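Local coordinates for protein Cyclase/dehydrase (Mycobacterium smegmatis str. MC2 155, PDB 5Z8O) that is of unknown function but belongs to the START superfamily, whose helix-grip fold suggests that it binds a lipid or another hydrophobic ligand, at residues 75-80 and 90-95. Residues are numbered along the deposited sequence; the frame is centred on the assembly and turned at random.
Sequences QIFTML and EQRFSI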
# COMPACT_ATOMS: atom_id res chain seq x y z
N GLN B 75 -16.99 -12.01 13.30
CA GLN B 75 -17.01 -10.78 12.50
C GLN B 75 -15.61 -10.40 12.03
O GLN B 75 -14.63 -10.55 12.76
CB GLN B 75 -17.59 -9.61 13.30
CG GLN B 75 -19.09 -9.44 13.16
CD GLN B 75 -19.58 -8.17 13.83
OE1 GLN B 75 -18.97 -7.11 13.70
NE2 GLN B 75 -20.70 -8.27 14.53
N ILE B 76 -15.55 -9.89 10.81
CA ILE B 76 -14.35 -9.27 10.26
C ILE B 76 -14.78 -7.91 9.73
O ILE B 76 -15.77 -7.80 9.00
CB ILE B 76 -13.71 -10.11 9.14
CG1 ILE B 76 -13.45 -11.54 9.62
CG2 ILE B 76 -12.42 -9.46 8.65
CD1 ILE B 76 -12.77 -12.42 8.59
N PHE B 77 -14.04 -6.87 10.11
CA PHE B 77 -14.37 -5.50 9.76
C PHE B 77 -13.12 -4.83 9.21
O PHE B 77 -12.10 -4.75 9.89
CB PHE B 77 -14.90 -4.76 11.00
CG PHE B 77 -15.36 -3.35 10.74
CD1 PHE B 77 -16.48 -3.10 9.97
CD2 PHE B 77 -14.70 -2.29 11.33
CE1 PHE B 77 -16.91 -1.81 9.75
CE2 PHE B 77 -15.14 -0.99 11.12
CZ PHE B 77 -16.24 -0.75 10.33
N THR B 78 -13.21 -4.34 7.97
CA THR B 78 -12.10 -3.68 7.31
C THR B 78 -12.41 -2.20 7.12
O THR B 78 -13.56 -1.82 6.86
CB THR B 78 -11.79 -4.32 5.95
OG1 THR B 78 -12.94 -4.23 5.10
CG2 THR B 78 -11.40 -5.79 6.13
N MET B 79 -11.38 -1.37 7.26
CA MET B 79 -11.50 0.07 7.13
C MET B 79 -10.37 0.57 6.25
O MET B 79 -9.20 0.44 6.62
CB MET B 79 -11.45 0.77 8.50
CG MET B 79 -12.55 0.36 9.45
SD MET B 79 -12.45 1.21 11.03
CE MET B 79 -12.79 2.90 10.52
N LEU B 80 -10.72 1.11 5.09
CA LEU B 80 -9.72 1.68 4.20
C LEU B 80 -8.96 2.79 4.90
O LEU B 80 -9.56 3.69 5.49
CB LEU B 80 -10.38 2.21 2.93
CG LEU B 80 -9.42 2.81 1.89
CD1 LEU B 80 -8.54 1.72 1.29
CD2 LEU B 80 -10.18 3.55 0.80
N GLU B 90 -15.70 1.02 4.52
CA GLU B 90 -15.83 0.20 5.72
C GLU B 90 -16.72 -0.99 5.40
O GLU B 90 -17.87 -0.81 4.99
CB GLU B 90 -16.40 1.02 6.87
CG GLU B 90 -15.49 2.17 7.29
CD GLU B 90 -16.07 3.00 8.42
OE1 GLU B 90 -17.19 2.68 8.86
OE2 GLU B 90 -15.42 3.98 8.84
N GLN B 91 -16.18 -2.20 5.55
CA GLN B 91 -16.88 -3.42 5.17
C GLN B 91 -16.86 -4.40 6.33
O GLN B 91 -15.80 -4.69 6.89
CB GLN B 91 -16.26 -4.05 3.93
CG GLN B 91 -17.03 -5.27 3.42
CD GLN B 91 -16.66 -5.64 2.01
OE1 GLN B 91 -17.50 -5.63 1.11
NE2 GLN B 91 -15.39 -5.99 1.80
N ARG B 92 -18.04 -4.92 6.70
CA ARG B 92 -18.17 -5.85 7.82
C ARG B 92 -18.75 -7.16 7.32
O ARG B 92 -19.80 -7.18 6.67
CB ARG B 92 -19.07 -5.24 8.91
CG ARG B 92 -19.18 -6.08 10.17
CD ARG B 92 -20.17 -5.45 11.14
NE ARG B 92 -19.84 -4.04 11.38
CZ ARG B 92 -19.05 -3.60 12.35
NH1 ARG B 92 -18.48 -4.46 13.18
NH2 ARG B 92 -18.81 -2.31 12.47
N PHE B 93 -18.06 -8.27 7.62
CA PHE B 93 -18.56 -9.62 7.36
C PHE B 93 -18.99 -10.26 8.67
O PHE B 93 -18.22 -10.27 9.63
CB PHE B 93 -17.49 -10.50 6.70
CG PHE B 93 -17.00 -9.99 5.38
CD1 PHE B 93 -15.88 -9.18 5.31
CD2 PHE B 93 -17.64 -10.35 4.21
CE1 PHE B 93 -15.42 -8.72 4.09
CE2 PHE B 93 -17.18 -9.90 2.99
CZ PHE B 93 -16.07 -9.08 2.93
N SER B 94 -20.21 -10.80 8.70
CA SER B 94 -20.72 -11.54 9.85
C SER B 94 -21.16 -12.93 9.40
O SER B 94 -21.97 -13.05 8.46
CB SER B 94 -21.88 -10.79 10.51
OG SER B 94 -21.45 -9.53 10.98
N ILE B 95 -20.62 -13.96 10.03
CA ILE B 95 -20.84 -15.36 9.65
C ILE B 95 -21.64 -16.05 10.75
O ILE B 95 -21.15 -16.23 11.87
CB ILE B 95 -19.51 -16.08 9.40
CG1 ILE B 95 -18.83 -15.48 8.17
CG2 ILE B 95 -19.73 -17.58 9.22
CD1 ILE B 95 -17.35 -15.75 8.09
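Arg92 lays its guanidinium flat on the ring of Phe77, planes 18° apart, with Arg92 CZ 4.0 Å from the Phe77 ring centroid. This cation-pi stack is off-centre: Phe77 CD1 sits over the middle of the guanidinium, while Arg92 NH2 lies above the ring toward its rim. The bend of the arginine at chi3 (-52°) swings NE back toward the ring. At the guanidinium edge, nearly in its plane, Arg92 NH1 donates to Gln75 OE1 (2.7 Å), although the amide plane stands 87° from it; stack and bond together fix how the guanidinium is turned. On the same face, Ser94 OG packs against Gln75 CG, Glu90 OE1 approaches the edge of the Phe77 ring, and Met79 CE touches Glu90 OE2 (3.3 Å). On the opposite face of the sheet, Ile76 CB loosely meets Phe93 CD1, and Thr78 OG1 rests on Gln91 CB (3.5 Å). Backbone bonds run both ways in the pairs Ile76–Phe93 and Thr78–Gln91, with Phe93 N to Ile76 O at 2.7 Å. Val21 of helix 14-22 touches Phe93, and Phe24 touches Ile76, so this face looks inward. The segments are paired parts of the two arms of the antiparallel beta hairpin 75-83/86-97, within the curved sheet of the START/Bet v 1-like helix-grip fold.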